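Local atomic coordinates of IPT/TIG domain-containing protein BACOVA_02650 (Bacteroides ovatus, PDB entry 5E7G), a protein that binds polysaccharide at the surface of the cell and probably captures xyloglucan before its transport into the periplasm for degradation. Residues G38-V43 with I83-E88; Q48-N53 with I62-P67; W297-F302 with W331-Y336; V372-M377 with G431-N436. All coordinates share one frame; numbering follows the deposited sequence.

Contact 1 (G38-V43 with I83-E88); sequences GGTQKV and IRIETE. With SO4 (sulfate ion), chain G.
The carboxylate of Glu86 reaches across to Lys42 with one oxygen and along its own strand with the other. OE1 of Glu86 rests 3.7 Å from CB of Lys42, over the aliphatic root of a side chain whose amine turns off elsewhere, and it also takes a hydrogen bond from Tyr44 OH. OE2 of Glu86 lies in the plane of the Arg84 guanidinium, at its edge, 3.5 Å from NE, a weak but nearly straight bond within a salt bridge; partners on both oxygens probably limit the rotation of the carboxylate. Gln41 and Glu88 form the other flat pair: amide and carboxylate run alongside each other in the same direction, with planes 58° apart. NE2 of Gln41 comes 3.5 Å from OE1 of Glu88, but the angle is too poor for a hydrogen bond.

Between these pairs the backbone makes a classic beta bulge, where strands 42-45 and 82-86 of the first IPT/TIG domain run antiparallel. The carbonyl of Glu86 accepts from Gln41 N at 2.7 Å and, weakly, from Lys42 N at 3.3 Å. In return, Glu86 N gives a bond of 3.1 Å to Lys42 O.

Apolar groups meet on the buried side. Ile85 sets CG2 opposite its backbone N (CG1 at chi1 -71°), which aims this methyl at Thr40, where the two CG2 atoms press to a tight 3.3 Å. Farther along, Val43 CG1 touches Ile83 CD1 at 4.2 Å. At the loop end, a sulfate ion, probably from the crystallisation liquor, accepts a hydrogen bond from Gly38 N.

Contact 2 (Q48-N53 with I62-P67); sequences QEVSFN and IILTVP
Val50 carries the apolar contacts here: both of its methyls touch Pro67, and CG1 also reaches Leu64. CG1 of Val50 meets CD1 of Leu64 at 3.8 Å, the two side chains crossing at about a right angle. CG2 of Val50 lies 3.9 Å from CG of Pro67, and the proline's CD sits close to both valine methyls, so one rim of the ring wedges against the fork of the valine. The torsion of Val50 accounts for this: with chi1 at 169°, CG1 is trans to N, which turns it to the leucine while both methyls stay against the proline ring. Phe52 adds a thinner contact through its root alone, with CB 4.3 Å from CB of Leu64; the ring swings off and packs on Val43 and Thr40.

Backbone pairing is absent between the two segments, because they belong to different sheets. Strand 48-50 bonds to strand 42-45 through Val50 and Val43, while Leu64 bonds to Ile30 in strand 29-35. The contact therefore spans the two facing sheets of the immunoglobulin-like IPT/TIG domain.

No hydrogen bond crosses between 48-53 and 62-67, so the pairing depends on branched aliphatic side chains and a proline ring excluding water, which probably allows small shifts at little cost.

Contact 3 (W297-F302 with W331-Y336); sequences WGDCSF and WWKQSY. With BGC (beta-D-glucopyranose), chain B; BGC (beta-D-glucopyranose), chain C; BGC (beta-D-glucopyranose), chain D.
Trp297 and Trp331 form part of the xyloglucan-binding platform, on one border of a five-stranded antiparallel sheet where strand 294-297 pairs with strand 329-338. Their indoles meet edge to edge, CZ3 of Trp297 lying 4.1 Å from CZ2 of Trp331. One face of Trp297 receives two glucoses of the glycan backbone, with O4 of the chain B unit 3.6 Å from CE2. Its opposite face is backed by Tyr336 in an offset stack, the phenol and five-membered ring centroids 4.5 Å apart and their planes at 22°, while CB of Tyr336 makes a CH-pi contact with the same ring. Tyr336 OH is bound by Glu379. With an alanine in place of Trp297, the glucoses would probably lose their flat support and the Tyr336 face turned to the indole would lose its stacking mate.

Trp331 holds the chain C glucose over one face, C3 of that sugar 3.9 Å above the plane. Gln334 NE2 lies 3.5 Å over the other face, making this glutamine a second-shell prop for the indole. Both ends of its amide are used: NE2 gives a weak bond to Trp332 O, and OE1 accepts Asp299 N at 3.0 Å, the donor tilted 33° from the carbonyl plane.

Contact 4 (V372-M377 with G431-N436); sequences VFQIAM and GVYATN. With XYS (alpha-D-xylopyranose), chain E.
Tyr433 and Gln374 face each other as a hydrogen-bonded antiparallel pair and present their side chains together to a xylose of the bound glycan. The phenol lies beneath the sugar, C5 of the xylose 3.8 Å from Tyr433 CE2 and over one face of the ring, toward its rim. The backbone carbonyl oxygen of Gln374 sits at the ring's edge, 3.6 Å from CD1 of Tyr433. A chi1 of 175° stretches Gln374 away from its own N, and the extended chain carries its amide out to the sugar; there OE1 accepts a hydrogen bond of 3.0 Å from xylose O4. An alanine in place of Tyr433 would probably leave the xylose without its aromatic floor and His429 NE2 without the hydroxyl it binds.

These strands, 372-377 and 429-436, are neighbours in a five-stranded antiparallel sheet of the xyloglucan-binding domain, and six backbone bonds tie them. The shortest of them is at the pocket pair, where Gln374 N lies 2.7 Å from Tyr433 O. Farther down the phenol, OH passes over Gly431, where a CB would clash with it.

Val372 carries the other large share of the buried surface. Its side chain and that of Thr435 cross obliquely, CG2 of Val372 lying 3.6 Å from Thr435 OG1. On the reverse face Phe373 packs CE1 against CB of Ala434 at 3.8 Å, with CD1 of Phe373 reaching CG1 of Val432 at 4.1 Å.

In the fold
The four contacts fall into two pairs at far ends of an elongated chain. Contacts 1 and 2 share the first IPT/TIG domain, their centres about 11 Å apart, and are joined by a probable hydrogen bond of 2.9 Å from Val50 N to Val43 O. Contacts 3 and 4 lie about 10 Å apart between centres, joined in one sheet by a probable bond of 2.7 Å from Ala434 N to Lys333 O. Together they supply Trp297, Trp331, Gln374 and Tyr433 to the glycan pocket. Contact 1 lies about 101 Å from contact 3 between centres, and contact 2 about 84 Å from contact 4, so the first pair is well away from the sugar.

Contact 1 (G38-V43 with I83-E88)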
# COMPACT_ATOMS: atom_id res chain seq x y z
N GLY A 38 -23.91 45.89 38.14
CA GLY A 38 -23.17 47.12 37.93
C GLY A 38 -21.79 47.08 38.57
O GLY A 38 -20.85 47.68 38.04
N GLY A 39 -21.67 46.36 39.68
CA GLY A 39 -20.43 46.33 40.43
C GLY A 39 -19.74 44.98 40.49
O GLY A 39 -19.19 44.62 41.53
N THR A 40 -19.76 44.23 39.38
CA THR A 40 -18.97 42.99 39.32
C THR A 40 -17.49 43.30 39.53
O THR A 40 -16.95 44.24 38.95
CB THR A 40 -19.14 42.25 37.97
OG1 THR A 40 -18.61 43.05 36.92
CG2 THR A 40 -20.59 41.96 37.69
N GLN A 41 -16.85 42.51 40.39
CA GLN A 41 -15.43 42.65 40.67
C GLN A 41 -14.65 41.55 39.96
O GLN A 41 -13.56 41.77 39.45
CB GLN A 41 -15.18 42.59 42.18
CG GLN A 41 -15.88 43.68 42.99
CD GLN A 41 -15.18 45.02 42.90
OE1 GLN A 41 -15.16 45.65 41.85
NE2 GLN A 41 -14.59 45.46 44.01
N LYS A 42 -15.24 40.35 39.94
CA LYS A 42 -14.59 39.16 39.40
C LYS A 42 -15.54 38.39 38.48
O LYS A 42 -16.75 38.34 38.72
CB LYS A 42 -14.13 38.24 40.54
CG LYS A 42 -13.11 38.86 41.49
CD LYS A 42 -11.75 39.03 40.83
CE LYS A 42 -10.73 39.66 41.78
NZ LYS A 42 -10.55 38.85 43.03
N VAL A 43 -14.98 37.80 37.43
CA VAL A 43 -15.71 36.87 36.58
C VAL A 43 -14.95 35.56 36.45
O VAL A 43 -13.72 35.55 36.33
CB VAL A 43 -15.97 37.44 35.18
CG1 VAL A 43 -16.76 36.45 34.34
CG2 VAL A 43 -16.70 38.76 35.29
N ILE A 83 -20.67 30.03 34.25
CA ILE A 83 -20.06 31.33 34.42
C ILE A 83 -20.46 31.84 35.80
O ILE A 83 -21.63 31.74 36.19
CB ILE A 83 -20.47 32.31 33.30
CG1 ILE A 83 -19.77 33.65 33.49
CG2 ILE A 83 -21.98 32.48 33.24
CD1 ILE A 83 -19.87 34.56 32.28
N ARG A 84 -19.49 32.34 36.56
CA ARG A 84 -19.72 32.82 37.91
C ARG A 84 -19.36 34.30 38.01
O ARG A 84 -18.28 34.71 37.58
CB ARG A 84 -18.91 32.00 38.93
CG ARG A 84 -18.93 32.52 40.37
CD ARG A 84 -17.95 31.75 41.24
NE ARG A 84 -18.03 32.11 42.65
CZ ARG A 84 -18.77 31.46 43.55
NH1 ARG A 84 -19.53 30.42 43.19
NH2 ARG A 84 -18.76 31.86 44.81
N ILE A 85 -20.28 35.09 38.55
CA ILE A 85 -20.06 36.52 38.72
C ILE A 85 -20.09 36.89 40.20
O ILE A 85 -20.97 36.46 40.94
CB ILE A 85 -21.11 37.34 37.94
CG1 ILE A 85 -20.84 37.22 36.44
CG2 ILE A 85 -21.08 38.81 38.36
CD1 ILE A 85 -21.89 37.86 35.57
N GLU A 86 -19.10 37.68 40.61
CA GLU A 86 -19.02 38.21 41.96
C GLU A 86 -19.11 39.73 41.95
O GLU A 86 -18.30 40.41 41.29
CB GLU A 86 -17.72 37.77 42.65
CG GLU A 86 -17.66 36.29 43.01
CD GLU A 86 -16.31 35.89 43.59
OE1 GLU A 86 -15.40 36.76 43.66
OE2 GLU A 86 -16.15 34.71 43.98
N THR A 87 -20.09 40.26 42.66
CA THR A 87 -20.23 41.71 42.78
C THR A 87 -19.56 42.14 44.06
O THR A 87 -18.81 41.36 44.66
CB THR A 87 -21.71 42.16 42.77
OG1 THR A 87 -22.38 41.62 43.92
CG2 THR A 87 -22.40 41.68 41.51
N GLU A 88 -19.80 43.38 44.46
CA GLU A 88 -19.26 43.89 45.71
C GLU A 88 -19.72 43.02 46.87
O GLU A 88 -18.98 42.83 47.84
CB GLU A 88 -19.68 45.35 45.93
CG GLU A 88 -19.17 45.96 47.23
CD GLU A 88 -17.65 45.94 47.33
OE1 GLU A 88 -16.99 46.31 46.34
OE2 GLU A 88 -17.13 45.55 48.40
S SO4 G . -26.33 48.03 40.29
O1 SO4 G . -27.24 47.53 41.32
O2 SO4 G . -26.23 47.01 39.25
O3 SO4 G . -26.87 49.23 39.65
O4 SO4 G . -25.02 48.32 40.87

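Contact 2 (Q48-N53 with I62-P67)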
# COMPACT_ATOMS: atom_id res chain seq x y z
N GLN A 48 -12.46 29.06 36.41
CA GLN A 48 -11.21 29.76 36.10
C GLN A 48 -11.42 31.26 36.00
O GLN A 48 -12.36 31.72 35.37
CB GLN A 48 -10.62 29.25 34.79
CG GLN A 48 -10.16 27.82 34.79
CD GLN A 48 -10.01 27.28 33.38
OE1 GLN A 48 -9.15 27.72 32.62
NE2 GLN A 48 -10.87 26.34 33.02
N GLU A 49 -10.52 32.01 36.61
CA GLU A 49 -10.58 33.46 36.55
C GLU A 49 -10.53 33.94 35.10
O GLU A 49 -9.72 33.45 34.31
CB GLU A 49 -9.44 34.06 37.36
CG GLU A 49 -9.72 35.48 37.83
CD GLU A 49 -8.63 36.00 38.75
OE1 GLU A 49 -7.47 35.56 38.59
OE2 GLU A 49 -8.95 36.82 39.64
N VAL A 50 -11.40 34.88 34.76
CA VAL A 50 -11.47 35.43 33.40
C VAL A 50 -11.41 36.94 33.46
O VAL A 50 -12.09 37.57 34.26
CB VAL A 50 -12.76 34.98 32.68
CG1 VAL A 50 -12.96 35.76 31.40
CG2 VAL A 50 -12.71 33.49 32.40
N SER A 51 -10.57 37.54 32.61
CA SER A 51 -10.49 38.99 32.57
C SER A 51 -11.71 39.58 31.88
O SER A 51 -12.26 38.98 30.95
CB SER A 51 -9.22 39.44 31.85
OG SER A 51 -9.39 39.39 30.45
N PHE A 52 -12.14 40.74 32.35
CA PHE A 52 -13.24 41.47 31.74
C PHE A 52 -12.96 42.96 31.85
O PHE A 52 -12.18 43.38 32.69
CB PHE A 52 -14.57 41.13 32.42
CG PHE A 52 -14.68 41.67 33.82
CD1 PHE A 52 -14.14 40.99 34.89
CD2 PHE A 52 -15.33 42.87 34.06
CE1 PHE A 52 -14.24 41.48 36.18
CE2 PHE A 52 -15.44 43.36 35.35
CZ PHE A 52 -14.89 42.66 36.41
N ASN A 53 -13.61 43.74 30.99
CA ASN A 53 -13.42 45.19 30.97
C ASN A 53 -14.56 45.92 31.66
O ASN A 53 -15.73 45.71 31.34
CB ASN A 53 -13.28 45.68 29.53
CG ASN A 53 -12.64 47.06 29.43
OD1 ASN A 53 -13.01 47.98 30.16
ND2 ASN A 53 -11.68 47.20 28.53
N ILE A 62 -23.17 42.28 31.22
CA ILE A 62 -21.72 42.11 31.16
C ILE A 62 -21.34 41.62 29.77
O ILE A 62 -21.90 40.62 29.30
CB ILE A 62 -21.19 41.08 32.20
CG1 ILE A 62 -21.62 41.45 33.62
CG2 ILE A 62 -19.66 40.95 32.11
CD1 ILE A 62 -21.03 42.75 34.11
N ILE A 63 -20.41 42.31 29.12
CA ILE A 63 -19.85 41.84 27.86
C ILE A 63 -18.39 41.44 28.06
O ILE A 63 -17.56 42.23 28.51
CB ILE A 63 -19.92 42.90 26.75
CG1 ILE A 63 -21.32 43.51 26.65
CG2 ILE A 63 -19.50 42.28 25.41
CD1 ILE A 63 -21.42 44.68 25.67
N LEU A 64 -18.09 40.20 27.70
CA LEU A 64 -16.73 39.68 27.78
C LEU A 64 -16.55 38.67 26.67
O LEU A 64 -17.50 38.35 25.95
CB LEU A 64 -16.45 39.04 29.15
CG LEU A 64 -17.21 37.76 29.49
CD1 LEU A 64 -16.50 37.01 30.61
CD2 LEU A 64 -18.65 38.05 29.89
N THR A 65 -15.33 38.16 26.53
CA THR A 65 -15.04 37.11 25.55
C THR A 65 -14.48 35.88 26.26
O THR A 65 -13.58 35.97 27.09
CB THR A 65 -14.05 37.60 24.47
OG1 THR A 65 -12.75 37.81 25.05
CG2 THR A 65 -14.53 38.91 23.83
N VAL A 66 -15.05 34.72 25.93
CA VAL A 66 -14.59 33.46 26.48
C VAL A 66 -13.14 33.23 26.03
O VAL A 66 -12.88 33.16 24.83
CB VAL A 66 -15.46 32.29 26.02
CG1 VAL A 66 -14.98 30.98 26.65
CG2 VAL A 66 -16.93 32.55 26.35
N PRO A 67 -12.19 33.14 26.98
CA PRO A 67 -10.78 32.96 26.59
C PRO A 67 -10.55 31.74 25.70
O PRO A 67 -11.17 30.69 25.89
CB PRO A 67 -10.07 32.78 27.94
CG PRO A 67 -10.94 33.47 28.92
CD PRO A 67 -12.34 33.25 28.44

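Contact 3 (W297-F302 with W331-Y336)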
# COMPACT_ATOMS: atom_id res chain seq x y z
N TRP A 297 24.05 -20.33 -34.47
CA TRP A 297 25.49 -20.49 -34.33
C TRP A 297 26.02 -19.69 -33.14
O TRP A 297 25.31 -18.85 -32.59
CB TRP A 297 26.21 -20.05 -35.61
CG TRP A 297 26.03 -18.58 -35.94
CD1 TRP A 297 25.05 -18.02 -36.71
CD2 TRP A 297 26.87 -17.50 -35.52
NE1 TRP A 297 25.22 -16.66 -36.79
CE2 TRP A 297 26.33 -16.32 -36.06
CE3 TRP A 297 28.02 -17.41 -34.72
CZ2 TRP A 297 26.90 -15.07 -35.84
CZ3 TRP A 297 28.58 -16.17 -34.51
CH2 TRP A 297 28.03 -15.02 -35.06
N GLY A 298 27.27 -19.95 -32.78
CA GLY A 298 27.94 -19.21 -31.73
C GLY A 298 28.64 -20.11 -30.73
O GLY A 298 28.26 -21.26 -30.54
N ASP A 299 29.68 -19.57 -30.09
CA ASP A 299 30.42 -20.28 -29.06
C ASP A 299 29.71 -20.12 -27.71
O ASP A 299 29.86 -19.11 -27.03
CB ASP A 299 31.86 -19.76 -28.97
CG ASP A 299 32.71 -20.54 -27.98
OD1 ASP A 299 32.36 -21.70 -27.67
OD2 ASP A 299 33.73 -20.00 -27.51
N CYS A 300 28.92 -21.13 -27.36
CA CYS A 300 28.18 -21.15 -26.10
C CYS A 300 27.84 -22.59 -25.73
O CYS A 300 28.40 -23.53 -26.31
CB CYS A 300 26.90 -20.30 -26.22
SG CYS A 300 25.74 -20.89 -27.46
N SER A 301 26.94 -22.77 -24.77
CA SER A 301 26.47 -24.10 -24.41
C SER A 301 24.96 -24.10 -24.20
O SER A 301 24.34 -23.05 -24.02
CB SER A 301 27.18 -24.60 -23.16
OG SER A 301 27.03 -23.68 -22.09
N PHE A 302 24.37 -25.29 -24.25
CA PHE A 302 22.95 -25.48 -23.99
C PHE A 302 22.73 -26.67 -23.05
O PHE A 302 23.17 -27.79 -23.32
CB PHE A 302 22.19 -25.66 -25.30
CG PHE A 302 22.16 -24.43 -26.16
CD1 PHE A 302 21.27 -23.41 -25.89
CD2 PHE A 302 23.03 -24.29 -27.22
CE1 PHE A 302 21.25 -22.27 -26.66
CE2 PHE A 302 23.02 -23.15 -28.00
CZ PHE A 302 22.13 -22.15 -27.72
N TRP A 331 35.50 -10.20 -28.26
CA TRP A 331 34.74 -11.24 -28.94
C TRP A 331 35.00 -12.62 -28.32
O TRP A 331 35.90 -13.34 -28.75
CB TRP A 331 35.06 -11.28 -30.43
CG TRP A 331 34.27 -12.31 -31.17
CD1 TRP A 331 34.70 -13.55 -31.57
CD2 TRP A 331 32.90 -12.21 -31.59
NE1 TRP A 331 33.69 -14.21 -32.22
CE2 TRP A 331 32.58 -13.42 -32.24
CE3 TRP A 331 31.93 -11.22 -31.48
CZ2 TRP A 331 31.31 -13.65 -32.78
CZ3 TRP A 331 30.68 -11.45 -32.01
CH2 TRP A 331 30.38 -12.66 -32.66
N TRP A 332 34.19 -12.97 -27.32
CA TRP A 332 34.41 -14.18 -26.54
C TRP A 332 33.34 -15.22 -26.88
O TRP A 332 33.48 -15.96 -27.86
CB TRP A 332 34.42 -13.85 -25.05
CG TRP A 332 34.62 -15.03 -24.15
CD1 TRP A 332 35.61 -15.97 -24.25
CD2 TRP A 332 33.83 -15.39 -23.02
NE1 TRP A 332 35.47 -16.90 -23.25
CE2 TRP A 332 34.39 -16.57 -22.48
CE3 TRP A 332 32.70 -14.84 -22.41
CZ2 TRP A 332 33.85 -17.20 -21.36
CZ3 TRP A 332 32.17 -15.47 -21.30
CH2 TRP A 332 32.75 -16.64 -20.79
N LYS A 333 32.27 -15.26 -26.09
CA LYS A 333 31.21 -16.25 -26.27
C LYS A 333 29.88 -15.57 -26.54
O LYS A 333 29.61 -14.47 -26.05
CB LYS A 333 31.12 -17.16 -25.03
CG LYS A 333 32.27 -18.14 -24.92
CD LYS A 333 32.10 -19.11 -23.77
CE LYS A 333 33.16 -20.20 -23.83
NZ LYS A 333 33.07 -21.14 -22.67
N GLN A 334 29.04 -16.23 -27.34
CA GLN A 334 27.80 -15.61 -27.77
C GLN A 334 26.84 -16.63 -28.38
O GLN A 334 27.24 -17.75 -28.71
CB GLN A 334 28.10 -14.50 -28.80
CG GLN A 334 28.69 -15.00 -30.13
CD GLN A 334 30.11 -15.53 -30.00
OE1 GLN A 334 30.41 -16.65 -30.43
NE2 GLN A 334 30.99 -14.73 -29.40
N SER A 335 25.59 -16.22 -28.51
CA SER A 335 24.57 -17.01 -29.20
C SER A 335 23.80 -16.16 -30.20
O SER A 335 23.17 -15.17 -29.82
CB SER A 335 23.59 -17.63 -28.20
OG SER A 335 22.46 -18.18 -28.87
N TYR A 336 23.85 -16.56 -31.46
CA TYR A 336 23.10 -15.91 -32.53
C TYR A 336 21.90 -16.80 -32.84
O TYR A 336 22.07 -17.91 -33.34
CB TYR A 336 23.97 -15.71 -33.78
CG TYR A 336 23.32 -14.95 -34.92
CD1 TYR A 336 22.22 -15.47 -35.59
CD2 TYR A 336 23.82 -13.71 -35.34
CE1 TYR A 336 21.62 -14.79 -36.62
CE2 TYR A 336 23.22 -13.02 -36.38
CZ TYR A 336 22.12 -13.57 -37.02
OH TYR A 336 21.50 -12.91 -38.05
C2 BGC B . 29.03 -19.96 -38.94
C3 BGC B . 29.17 -18.55 -38.49
C4 BGC B . 28.59 -17.59 -39.43
C5 BGC B . 27.19 -17.94 -39.79
C6 BGC B . 26.74 -17.12 -40.97
C1 BGC B . 27.56 -20.34 -39.21
O2 BGC B . 29.54 -20.83 -37.93
O3 BGC B . 30.60 -18.25 -38.31
O4 BGC B . 28.57 -16.24 -38.84
O5 BGC B . 26.95 -19.33 -40.18
O6 BGC B . 26.53 -15.77 -40.60
C2 BGC C . 34.38 -11.60 -35.77
C3 BGC C . 34.39 -10.49 -34.77
C4 BGC C . 33.41 -9.45 -35.05
C5 BGC C . 32.07 -10.01 -35.41
C6 BGC C . 31.19 -8.92 -35.93
C1 BGC C . 32.98 -12.22 -36.01
O2 BGC C . 35.24 -12.65 -35.34
O3 BGC C . 35.71 -9.84 -34.71
O4 BGC C . 33.22 -8.66 -33.82
O5 BGC C . 32.06 -11.08 -36.41
O6 BGC C . 30.39 -8.50 -34.85
C2 BGC D . 29.65 -14.08 -38.40
C3 BGC D . 30.86 -13.32 -37.96
C4 BGC D . 31.72 -14.03 -37.02
C5 BGC D . 31.98 -15.42 -37.48
C6 BGC D . 32.83 -16.15 -36.48
C1 BGC D . 29.84 -15.58 -38.73
O2 BGC D . 29.17 -13.43 -39.57
O3 BGC D . 30.42 -12.09 -37.29
O4 BGC D . 33.00 -13.31 -36.93
O5 BGC D . 30.77 -16.21 -37.70
O6 BGC D . 34.17 -15.95 -36.87

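Contact 4 (V372-M377 with G431-N436)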
# COMPACT_ATOMS: atom_id res chain seq x y z
N VAL A 372 30.57 -8.17 -19.62
CA VAL A 372 29.27 -7.56 -19.88
C VAL A 372 28.59 -8.27 -21.03
O VAL A 372 29.23 -9.02 -21.77
CB VAL A 372 29.40 -6.05 -20.20
CG1 VAL A 372 29.92 -5.28 -18.99
CG2 VAL A 372 30.30 -5.85 -21.42
N PHE A 373 27.29 -8.02 -21.19
CA PHE A 373 26.50 -8.63 -22.25
C PHE A 373 25.95 -7.60 -23.21
O PHE A 373 25.62 -6.48 -22.82
CB PHE A 373 25.34 -9.43 -21.66
CG PHE A 373 25.77 -10.65 -20.91
CD1 PHE A 373 26.00 -11.84 -21.57
CD2 PHE A 373 25.96 -10.59 -19.54
CE1 PHE A 373 26.39 -12.96 -20.87
CE2 PHE A 373 26.35 -11.71 -18.84
CZ PHE A 373 26.57 -12.90 -19.51
N GLN A 374 25.87 -7.99 -24.48
CA GLN A 374 25.17 -7.22 -25.50
C GLN A 374 23.95 -8.00 -25.99
O GLN A 374 24.05 -9.19 -26.30
CB GLN A 374 26.09 -6.90 -26.67
CG GLN A 374 25.40 -6.19 -27.84
CD GLN A 374 26.31 -6.01 -29.04
OE1 GLN A 374 27.25 -6.79 -29.26
NE2 GLN A 374 26.04 -4.99 -29.84
N ILE A 375 22.81 -7.32 -26.08
CA ILE A 375 21.60 -7.91 -26.65
C ILE A 375 21.20 -7.11 -27.88
O ILE A 375 20.95 -5.90 -27.79
CB ILE A 375 20.45 -7.93 -25.64
CG1 ILE A 375 20.77 -8.90 -24.49
CG2 ILE A 375 19.13 -8.33 -26.34
CD1 ILE A 375 19.78 -8.85 -23.34
N ALA A 376 21.12 -7.79 -29.02
CA ALA A 376 20.84 -7.16 -30.30
C ALA A 376 19.70 -7.86 -31.04
O ALA A 376 19.56 -9.09 -30.95
CB ALA A 376 22.09 -7.14 -31.17
N MET A 377 18.90 -7.08 -31.77
CA MET A 377 17.82 -7.62 -32.59
C MET A 377 17.86 -7.09 -34.03
O MET A 377 18.21 -5.94 -34.27
CB MET A 377 16.47 -7.26 -31.97
CG MET A 377 16.16 -8.02 -30.69
SD MET A 377 14.63 -7.46 -29.93
CE MET A 377 14.58 -8.55 -28.49
N GLY A 431 20.37 -11.80 -30.66
CA GLY A 431 21.74 -12.16 -30.36
C GLY A 431 22.14 -11.74 -28.96
O GLY A 431 21.80 -10.65 -28.51
N VAL A 432 22.84 -12.63 -28.28
CA VAL A 432 23.38 -12.37 -26.96
C VAL A 432 24.89 -12.57 -27.03
O VAL A 432 25.36 -13.64 -27.39
CB VAL A 432 22.74 -13.30 -25.90
CG1 VAL A 432 23.36 -13.06 -24.53
CG2 VAL A 432 21.23 -13.06 -25.86
N TYR A 433 25.64 -11.53 -26.69
CA TYR A 433 27.09 -11.54 -26.86
C TYR A 433 27.76 -11.19 -25.55
O TYR A 433 27.47 -10.16 -24.96
CB TYR A 433 27.52 -10.55 -27.96
CG TYR A 433 26.78 -10.71 -29.26
CD1 TYR A 433 25.53 -10.14 -29.46
CD2 TYR A 433 27.34 -11.45 -30.31
CE1 TYR A 433 24.85 -10.29 -30.66
CE2 TYR A 433 26.66 -11.61 -31.51
CZ TYR A 433 25.42 -11.02 -31.68
OH TYR A 433 24.73 -11.17 -32.87
N ALA A 434 28.66 -12.07 -25.11
CA ALA A 434 29.44 -11.85 -23.90
C ALA A 434 30.86 -11.38 -24.24
O ALA A 434 31.54 -11.98 -25.08
CB ALA A 434 29.49 -13.11 -23.06
N THR A 435 31.31 -10.32 -23.57
CA THR A 435 32.64 -9.78 -23.78
C THR A 435 33.21 -9.30 -22.46
O THR A 435 32.48 -9.22 -21.47
CB THR A 435 32.63 -8.60 -24.77
OG1 THR A 435 31.87 -7.52 -24.20
CG2 THR A 435 32.01 -9.01 -26.10
N ASN A 436 34.51 -8.99 -22.44
CA ASN A 436 35.18 -8.46 -21.25
C ASN A 436 36.05 -7.24 -21.56
O ASN A 436 37.24 -7.38 -21.85
CB ASN A 436 36.03 -9.56 -20.59
CG ASN A 436 36.57 -9.14 -19.23
OD1 ASN A 436 36.07 -8.21 -18.60
ND2 ASN A 436 37.61 -9.83 -18.78
C1 XYS E . 29.01 -8.31 -35.18
C2 XYS E . 28.73 -6.83 -35.21
C3 XYS E . 29.03 -6.23 -33.88
C4 XYS E . 28.47 -7.00 -32.72
C5 XYS E . 28.49 -8.53 -32.84
O2 XYS E . 29.54 -6.20 -36.22
O3 XYS E . 28.49 -4.88 -33.82
O4 XYS E . 29.23 -6.64 -31.55
O5 XYS E . 28.17 -9.01 -34.19